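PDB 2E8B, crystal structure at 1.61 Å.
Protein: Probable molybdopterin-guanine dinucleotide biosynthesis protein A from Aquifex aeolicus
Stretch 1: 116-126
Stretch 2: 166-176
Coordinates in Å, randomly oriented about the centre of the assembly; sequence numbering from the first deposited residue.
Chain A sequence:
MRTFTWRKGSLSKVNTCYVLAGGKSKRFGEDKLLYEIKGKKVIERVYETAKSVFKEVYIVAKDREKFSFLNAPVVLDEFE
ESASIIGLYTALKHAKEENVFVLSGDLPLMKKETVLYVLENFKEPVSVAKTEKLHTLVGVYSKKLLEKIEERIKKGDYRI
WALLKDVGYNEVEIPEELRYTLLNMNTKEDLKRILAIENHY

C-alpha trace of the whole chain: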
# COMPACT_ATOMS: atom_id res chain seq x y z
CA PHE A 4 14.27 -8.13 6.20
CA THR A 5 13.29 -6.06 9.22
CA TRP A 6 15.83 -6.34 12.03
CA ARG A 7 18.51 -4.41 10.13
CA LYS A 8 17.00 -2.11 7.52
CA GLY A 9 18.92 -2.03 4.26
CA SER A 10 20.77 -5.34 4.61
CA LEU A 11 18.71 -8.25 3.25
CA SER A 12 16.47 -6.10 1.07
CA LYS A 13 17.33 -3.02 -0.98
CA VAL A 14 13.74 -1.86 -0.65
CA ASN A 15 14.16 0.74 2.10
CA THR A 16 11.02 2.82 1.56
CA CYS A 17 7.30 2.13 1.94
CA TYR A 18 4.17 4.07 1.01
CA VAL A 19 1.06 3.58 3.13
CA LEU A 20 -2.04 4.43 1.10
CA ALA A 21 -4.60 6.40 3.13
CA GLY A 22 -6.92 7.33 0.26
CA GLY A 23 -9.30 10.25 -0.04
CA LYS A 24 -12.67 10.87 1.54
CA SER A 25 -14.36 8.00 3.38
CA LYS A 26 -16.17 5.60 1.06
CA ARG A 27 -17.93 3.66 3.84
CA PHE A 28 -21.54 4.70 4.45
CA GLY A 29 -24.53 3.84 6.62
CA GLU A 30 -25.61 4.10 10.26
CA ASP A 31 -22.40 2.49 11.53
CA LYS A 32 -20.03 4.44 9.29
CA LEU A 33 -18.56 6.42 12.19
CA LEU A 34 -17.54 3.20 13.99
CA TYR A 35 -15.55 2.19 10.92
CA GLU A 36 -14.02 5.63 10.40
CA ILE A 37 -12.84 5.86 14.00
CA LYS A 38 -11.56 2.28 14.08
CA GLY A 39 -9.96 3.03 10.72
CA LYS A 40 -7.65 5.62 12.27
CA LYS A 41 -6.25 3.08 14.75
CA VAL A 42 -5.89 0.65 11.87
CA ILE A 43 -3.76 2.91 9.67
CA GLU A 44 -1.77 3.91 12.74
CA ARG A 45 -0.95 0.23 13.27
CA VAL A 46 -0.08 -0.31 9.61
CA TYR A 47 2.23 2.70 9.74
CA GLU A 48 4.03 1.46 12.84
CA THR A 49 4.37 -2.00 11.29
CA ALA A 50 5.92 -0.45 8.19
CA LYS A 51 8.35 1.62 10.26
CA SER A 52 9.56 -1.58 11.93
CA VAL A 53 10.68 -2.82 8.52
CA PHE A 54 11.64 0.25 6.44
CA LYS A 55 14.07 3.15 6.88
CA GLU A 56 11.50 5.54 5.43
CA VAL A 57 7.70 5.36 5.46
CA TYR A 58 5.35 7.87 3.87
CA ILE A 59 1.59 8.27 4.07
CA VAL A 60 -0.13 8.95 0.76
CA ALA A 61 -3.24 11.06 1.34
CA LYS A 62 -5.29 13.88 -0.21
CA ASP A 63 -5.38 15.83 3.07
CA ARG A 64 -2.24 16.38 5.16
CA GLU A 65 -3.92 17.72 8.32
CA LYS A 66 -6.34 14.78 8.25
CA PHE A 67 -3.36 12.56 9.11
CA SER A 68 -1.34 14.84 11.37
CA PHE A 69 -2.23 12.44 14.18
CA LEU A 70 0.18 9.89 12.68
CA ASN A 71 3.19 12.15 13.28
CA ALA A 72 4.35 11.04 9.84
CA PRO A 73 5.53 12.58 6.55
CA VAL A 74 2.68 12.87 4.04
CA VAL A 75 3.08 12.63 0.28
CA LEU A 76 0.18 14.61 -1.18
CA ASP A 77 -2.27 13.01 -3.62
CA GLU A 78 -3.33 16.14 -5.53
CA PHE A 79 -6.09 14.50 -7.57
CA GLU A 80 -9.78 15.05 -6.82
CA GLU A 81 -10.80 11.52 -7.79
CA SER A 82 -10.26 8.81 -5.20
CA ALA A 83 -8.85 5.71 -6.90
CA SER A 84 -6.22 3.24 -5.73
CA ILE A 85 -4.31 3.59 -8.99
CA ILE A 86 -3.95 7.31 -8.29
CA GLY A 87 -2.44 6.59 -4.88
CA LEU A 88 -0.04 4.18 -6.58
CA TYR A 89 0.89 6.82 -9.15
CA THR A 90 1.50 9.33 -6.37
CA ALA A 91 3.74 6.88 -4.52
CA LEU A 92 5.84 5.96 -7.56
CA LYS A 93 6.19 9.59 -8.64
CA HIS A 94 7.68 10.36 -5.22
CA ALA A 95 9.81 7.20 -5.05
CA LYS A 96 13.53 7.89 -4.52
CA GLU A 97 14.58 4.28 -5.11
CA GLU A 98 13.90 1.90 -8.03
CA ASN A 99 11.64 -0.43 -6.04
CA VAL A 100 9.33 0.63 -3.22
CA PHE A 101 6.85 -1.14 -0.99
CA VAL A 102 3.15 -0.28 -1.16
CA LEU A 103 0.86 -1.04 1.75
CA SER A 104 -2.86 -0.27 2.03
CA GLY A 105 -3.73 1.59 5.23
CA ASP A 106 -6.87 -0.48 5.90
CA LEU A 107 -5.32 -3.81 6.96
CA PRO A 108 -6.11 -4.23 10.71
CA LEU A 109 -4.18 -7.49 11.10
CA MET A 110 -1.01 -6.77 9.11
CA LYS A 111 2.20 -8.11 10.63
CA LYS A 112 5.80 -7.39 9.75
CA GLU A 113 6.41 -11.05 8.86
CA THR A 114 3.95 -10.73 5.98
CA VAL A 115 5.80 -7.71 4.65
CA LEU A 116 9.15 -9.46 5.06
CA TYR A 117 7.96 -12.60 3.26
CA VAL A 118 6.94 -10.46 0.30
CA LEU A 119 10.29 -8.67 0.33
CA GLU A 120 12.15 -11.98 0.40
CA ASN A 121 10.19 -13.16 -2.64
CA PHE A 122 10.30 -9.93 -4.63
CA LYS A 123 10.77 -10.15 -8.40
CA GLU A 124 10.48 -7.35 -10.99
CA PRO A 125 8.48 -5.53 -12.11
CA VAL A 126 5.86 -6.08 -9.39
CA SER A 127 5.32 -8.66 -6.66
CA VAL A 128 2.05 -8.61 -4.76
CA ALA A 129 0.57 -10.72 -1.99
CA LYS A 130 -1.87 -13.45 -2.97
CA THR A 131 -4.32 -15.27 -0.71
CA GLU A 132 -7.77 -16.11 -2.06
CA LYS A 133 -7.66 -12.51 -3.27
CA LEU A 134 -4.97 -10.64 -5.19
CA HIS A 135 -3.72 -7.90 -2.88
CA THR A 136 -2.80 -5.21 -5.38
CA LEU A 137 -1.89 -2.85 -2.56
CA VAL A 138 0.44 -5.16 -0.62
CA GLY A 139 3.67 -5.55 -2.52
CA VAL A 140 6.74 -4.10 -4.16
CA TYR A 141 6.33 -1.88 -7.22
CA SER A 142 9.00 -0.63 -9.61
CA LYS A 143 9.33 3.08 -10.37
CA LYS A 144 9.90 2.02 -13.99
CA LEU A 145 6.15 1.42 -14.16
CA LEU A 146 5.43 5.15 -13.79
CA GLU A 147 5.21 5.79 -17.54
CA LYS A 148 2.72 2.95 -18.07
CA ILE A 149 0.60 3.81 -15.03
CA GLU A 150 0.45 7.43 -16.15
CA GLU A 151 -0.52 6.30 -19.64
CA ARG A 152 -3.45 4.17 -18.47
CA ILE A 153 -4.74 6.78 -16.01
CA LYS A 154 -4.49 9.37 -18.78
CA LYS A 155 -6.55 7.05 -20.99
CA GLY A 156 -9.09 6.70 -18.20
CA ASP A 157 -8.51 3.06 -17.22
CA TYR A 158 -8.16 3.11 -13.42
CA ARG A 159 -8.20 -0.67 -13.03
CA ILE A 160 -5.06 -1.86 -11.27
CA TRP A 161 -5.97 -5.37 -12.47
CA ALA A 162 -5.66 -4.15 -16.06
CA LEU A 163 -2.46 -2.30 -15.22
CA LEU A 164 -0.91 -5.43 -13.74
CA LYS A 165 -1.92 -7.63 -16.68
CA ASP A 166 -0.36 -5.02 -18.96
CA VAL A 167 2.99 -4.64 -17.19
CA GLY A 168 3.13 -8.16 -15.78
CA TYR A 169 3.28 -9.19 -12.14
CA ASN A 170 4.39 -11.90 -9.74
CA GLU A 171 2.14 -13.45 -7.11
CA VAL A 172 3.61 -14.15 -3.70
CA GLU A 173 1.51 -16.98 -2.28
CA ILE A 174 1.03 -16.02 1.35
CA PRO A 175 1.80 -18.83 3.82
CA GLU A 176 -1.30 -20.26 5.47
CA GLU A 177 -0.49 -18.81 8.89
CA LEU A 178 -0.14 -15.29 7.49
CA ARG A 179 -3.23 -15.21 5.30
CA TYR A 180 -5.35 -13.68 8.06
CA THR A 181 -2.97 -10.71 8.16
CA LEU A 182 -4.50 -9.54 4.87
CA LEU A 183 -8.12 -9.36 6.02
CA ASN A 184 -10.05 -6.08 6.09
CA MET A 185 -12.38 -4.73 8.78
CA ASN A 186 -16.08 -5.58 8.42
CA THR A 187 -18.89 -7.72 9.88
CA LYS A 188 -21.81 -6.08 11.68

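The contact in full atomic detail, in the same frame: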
# COMPACT_ATOMS: atom_id res chain seq x y z
N LEU A 116 7.83 -8.87 5.28
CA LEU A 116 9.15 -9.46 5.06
C LEU A 116 9.12 -10.65 4.11
O LEU A 116 10.05 -10.83 3.32
CB LEU A 116 9.76 -9.87 6.40
CG LEU A 116 10.07 -8.69 7.34
CD1 LEU A 116 10.62 -9.23 8.63
CD2 LEU A 116 11.06 -7.74 6.68
N TYR A 117 8.06 -11.45 4.16
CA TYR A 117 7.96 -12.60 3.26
C TYR A 117 7.84 -12.10 1.82
O TYR A 117 8.42 -12.68 0.90
CB TYR A 117 6.76 -13.48 3.59
CG TYR A 117 6.75 -14.79 2.82
CD1 TYR A 117 7.65 -15.81 3.13
CD2 TYR A 117 5.85 -15.01 1.77
CE1 TYR A 117 7.65 -17.01 2.43
CE2 TYR A 117 5.85 -16.20 1.06
CZ TYR A 117 6.75 -17.20 1.39
OH TYR A 117 6.78 -18.37 0.67
N VAL A 118 7.09 -11.01 1.64
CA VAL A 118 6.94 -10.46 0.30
C VAL A 118 8.28 -9.92 -0.18
O VAL A 118 8.68 -10.17 -1.31
CB VAL A 118 5.87 -9.34 0.26
CG1 VAL A 118 5.86 -8.67 -1.12
CG2 VAL A 118 4.51 -9.94 0.53
N LEU A 119 8.99 -9.21 0.70
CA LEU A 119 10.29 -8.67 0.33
C LEU A 119 11.26 -9.77 -0.07
O LEU A 119 12.02 -9.63 -1.04
CB LEU A 119 10.91 -7.88 1.50
CG LEU A 119 10.28 -6.53 1.85
CD1 LEU A 119 11.00 -5.92 3.04
CD2 LEU A 119 10.37 -5.61 0.65
N GLU A 120 11.26 -10.86 0.68
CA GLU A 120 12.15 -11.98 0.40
C GLU A 120 11.87 -12.59 -0.97
O GLU A 120 12.79 -13.03 -1.66
CB GLU A 120 12.01 -13.06 1.48
CG GLU A 120 12.92 -14.28 1.28
CD GLU A 120 12.72 -15.35 2.34
OE1 GLU A 120 12.65 -15.01 3.54
OE2 GLU A 120 12.65 -16.55 1.98
N ASN A 121 10.60 -12.59 -1.36
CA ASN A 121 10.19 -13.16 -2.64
C ASN A 121 9.96 -12.16 -3.76
O ASN A 121 9.35 -12.49 -4.78
CB ASN A 121 8.91 -13.98 -2.43
CG ASN A 121 9.17 -15.25 -1.66
OD1 ASN A 121 9.66 -16.23 -2.21
ND2 ASN A 121 8.86 -15.24 -0.36
N PHE A 122 10.48 -10.94 -3.60
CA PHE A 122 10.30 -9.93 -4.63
C PHE A 122 10.99 -10.24 -5.95
O PHE A 122 12.13 -10.71 -5.98
CB PHE A 122 10.79 -8.56 -4.12
CG PHE A 122 10.88 -7.52 -5.20
CD1 PHE A 122 9.76 -7.20 -5.97
CD2 PHE A 122 12.09 -6.89 -5.48
CE1 PHE A 122 9.85 -6.25 -7.00
CE2 PHE A 122 12.18 -5.95 -6.50
CZ PHE A 122 11.06 -5.63 -7.27
N LYS A 123 10.28 -9.97 -7.04
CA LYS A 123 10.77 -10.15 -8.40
C LYS A 123 10.15 -9.03 -9.25
O LYS A 123 8.96 -8.73 -9.12
CB LYS A 123 10.36 -11.51 -8.96
CG LYS A 123 11.15 -12.66 -8.36
CD LYS A 123 10.60 -14.02 -8.80
CE LYS A 123 11.52 -15.15 -8.34
NZ LYS A 123 12.82 -15.08 -9.05
N GLU A 124 10.95 -8.43 -10.12
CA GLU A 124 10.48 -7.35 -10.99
C GLU A 124 9.42 -7.85 -11.97
O GLU A 124 9.38 -9.03 -12.31
CB GLU A 124 11.66 -6.76 -11.75
CG GLU A 124 12.67 -6.04 -10.86
CD GLU A 124 13.88 -5.54 -11.63
OE1 GLU A 124 13.69 -4.78 -12.61
OE2 GLU A 124 15.01 -5.90 -11.27
N PRO A 125 8.53 -6.96 -12.44
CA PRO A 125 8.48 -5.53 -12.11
C PRO A 125 7.60 -5.23 -10.90
O PRO A 125 7.67 -4.15 -10.32
CB PRO A 125 7.92 -4.91 -13.38
CG PRO A 125 6.92 -5.93 -13.81
CD PRO A 125 7.65 -7.25 -13.59
N VAL A 126 6.77 -6.20 -10.53
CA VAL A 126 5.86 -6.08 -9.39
C VAL A 126 5.65 -7.43 -8.74
O VAL A 126 5.55 -8.45 -9.42
CB VAL A 126 4.47 -5.57 -9.83
CG1 VAL A 126 3.57 -5.40 -8.61
CG2 VAL A 126 4.60 -4.29 -10.60
N ASP A 166 -1.12 -5.71 -17.94
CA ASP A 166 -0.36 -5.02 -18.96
C ASP A 166 1.14 -5.11 -18.71
O ASP A 166 1.90 -5.60 -19.55
CB ASP A 166 -0.79 -3.54 -19.01
CG ASP A 166 -0.18 -2.78 -20.17
OD1 ASP A 166 0.61 -3.38 -20.93
OD2 ASP A 166 -0.49 -1.58 -20.32
N VAL A 167 1.57 -4.65 -17.54
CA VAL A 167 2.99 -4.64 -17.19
C VAL A 167 3.56 -5.97 -16.72
O VAL A 167 4.78 -6.18 -16.78
CB VAL A 167 3.27 -3.58 -16.10
CG1 VAL A 167 2.78 -2.22 -16.57
CG2 VAL A 167 2.59 -3.97 -14.80
N GLY A 168 2.68 -6.87 -16.28
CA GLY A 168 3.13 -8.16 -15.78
C GLY A 168 3.34 -8.09 -14.28
O GLY A 168 3.70 -7.04 -13.75
N TYR A 169 3.11 -9.19 -13.58
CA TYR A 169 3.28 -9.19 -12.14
C TYR A 169 3.52 -10.59 -11.59
O TYR A 169 3.19 -11.59 -12.23
CB TYR A 169 2.07 -8.56 -11.45
CG TYR A 169 0.79 -9.35 -11.59
CD1 TYR A 169 -0.01 -9.23 -12.72
CD2 TYR A 169 0.36 -10.20 -10.57
CE1 TYR A 169 -1.21 -9.93 -12.84
CE2 TYR A 169 -0.84 -10.90 -10.68
CZ TYR A 169 -1.62 -10.76 -11.81
OH TYR A 169 -2.81 -11.44 -11.92
N ASN A 170 4.10 -10.64 -10.40
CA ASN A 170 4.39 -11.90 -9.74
C ASN A 170 3.56 -12.04 -8.48
O ASN A 170 3.48 -11.10 -7.68
CB ASN A 170 5.88 -11.95 -9.38
CG ASN A 170 6.77 -11.82 -10.59
OD1 ASN A 170 6.86 -12.74 -11.41
ND2 ASN A 170 7.42 -10.67 -10.73
N GLU A 171 2.94 -13.20 -8.30
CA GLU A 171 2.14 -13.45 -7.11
C GLU A 171 3.02 -14.06 -6.03
O GLU A 171 3.83 -14.95 -6.31
CB GLU A 171 1.02 -14.46 -7.36
CG GLU A 171 -0.13 -14.01 -8.24
CD GLU A 171 -1.25 -15.04 -8.23
OE1 GLU A 171 -0.97 -16.24 -7.99
OE2 GLU A 171 -2.42 -14.66 -8.45
N VAL A 172 2.87 -13.58 -4.81
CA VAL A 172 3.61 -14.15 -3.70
C VAL A 172 2.54 -14.87 -2.90
O VAL A 172 1.72 -14.22 -2.24
CB VAL A 172 4.28 -13.06 -2.84
CG1 VAL A 172 5.00 -13.70 -1.66
CG2 VAL A 172 5.27 -12.27 -3.67
N GLU A 173 2.50 -16.19 -3.00
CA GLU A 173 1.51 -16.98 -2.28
C GLU A 173 1.79 -16.84 -0.79
O GLU A 173 2.83 -17.27 -0.30
CB GLU A 173 1.60 -18.45 -2.68
CG GLU A 173 0.56 -19.34 -2.02
CD GLU A 173 0.73 -20.80 -2.37
OE1 GLU A 173 0.66 -21.14 -3.57
OE2 GLU A 173 0.94 -21.62 -1.44
N ILE A 174 0.85 -16.23 -0.07
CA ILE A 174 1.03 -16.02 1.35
C ILE A 174 0.87 -17.31 2.14
O ILE A 174 -0.11 -18.04 1.96
CB ILE A 174 0.02 -14.97 1.89
CG1 ILE A 174 0.29 -13.62 1.21
CG2 ILE A 174 0.14 -14.84 3.40
CD1 ILE A 174 1.71 -13.11 1.38
N PRO A 175 1.85 -17.61 3.01
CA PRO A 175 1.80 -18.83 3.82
C PRO A 175 0.50 -18.87 4.61
O PRO A 175 0.01 -17.83 5.07
CB PRO A 175 3.02 -18.69 4.72
CG PRO A 175 4.00 -17.98 3.85
CD PRO A 175 3.13 -16.91 3.18
N GLU A 176 -0.05 -20.07 4.76
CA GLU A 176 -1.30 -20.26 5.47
C GLU A 176 -1.44 -19.47 6.77
O GLU A 176 -2.46 -18.82 7.00
CB GLU A 176 -1.50 -21.76 5.76
CG GLU A 176 -2.63 -22.09 6.72
CD GLU A 176 -3.98 -21.56 6.28
OE1 GLU A 176 -4.16 -21.27 5.08
OE2 GLU A 176 -4.88 -21.45 7.14

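A helix that runs out into an extended segment can bind a neighbouring strand in two ways in succession, first through apolar side chains and then through its exposed backbone carbonyls. Stretches 116-126 and 166-176 of this probable molybdopterin-guanine dinucleotide biosynthesis protein illustrate the principle, burying 561 Å² between them.

The helical part, 116-120, approaches strand 170-173 to 9.1 Å between axes, a spacing that side chains must fill. Leu 116 takes no part. Tyr 117, with chi1 in the t well, lays its ring across the end of the strand. Pro 175 covers one face: CG of Pro 175 lies 3.8 Å from the centroid of the Tyr 117 ring and 14° off the normal, a CH-pi contact well suited to proline, a compact, puckered ring whose C-H groups can lie against an aromatic face. Obliquely to the ring, CD2 of Tyr 117 meets CG1 of Val 172 at 3.8 Å.

One residue on, the compact side chain of Val 118 packs its CG2 4.4 Å from CG1 of Val 172 and 4.3 Å from CD1 of Ile 174. The CA-to-CB bond of Ile 174 points away from the helix, but the end of its side chain comes back nearer, so the length of isoleucine matters here. Leu 119 faces away, and Glu 120 makes no contact with the second stretch.

Asn 121 is where the helix gives way. Its ND2 donates to the O of Tyr 117 at 2.9 Å, adding a second bond to a carbonyl that also accepts from the Asn 121 backbone N, while CB of Asn 121 rests 4.0 Å from CG1 of Val 172. Val 172 thus touches three residues of stretch 1, and its branched, apolar side chain is buried among them.

Beyond Phe 122, which turns away, polar contacts take over, and Asn 170 is their hub. Its ND2 donates to the O of Glu 124 at 3.0 Å and makes weak bonds to the O of Lys 123 at 3.0 Å and the O of Val 126 at 3.2 Å. An amide side chain suits this place because its NH2 group offers two hydrogens, shared among three nearby carbonyls. Lys 123 starts toward the strand, but its end leads away.

The peptide bond before Pro 125 is cis. The proline ring reaches Gly 168, where CG of Pro 125 lies 3.4 Å from O of Gly 168. Gly 168 has positive phi, and a side chain at these backbone angles would jam against the O of Val 167. Finally, the backbone N of Asn 170 donates to the O of Val 126 at 2.8 Å, joining main chain to main chain, while CB of buried Val 126 packs 4.2 Å from CB of Tyr 169.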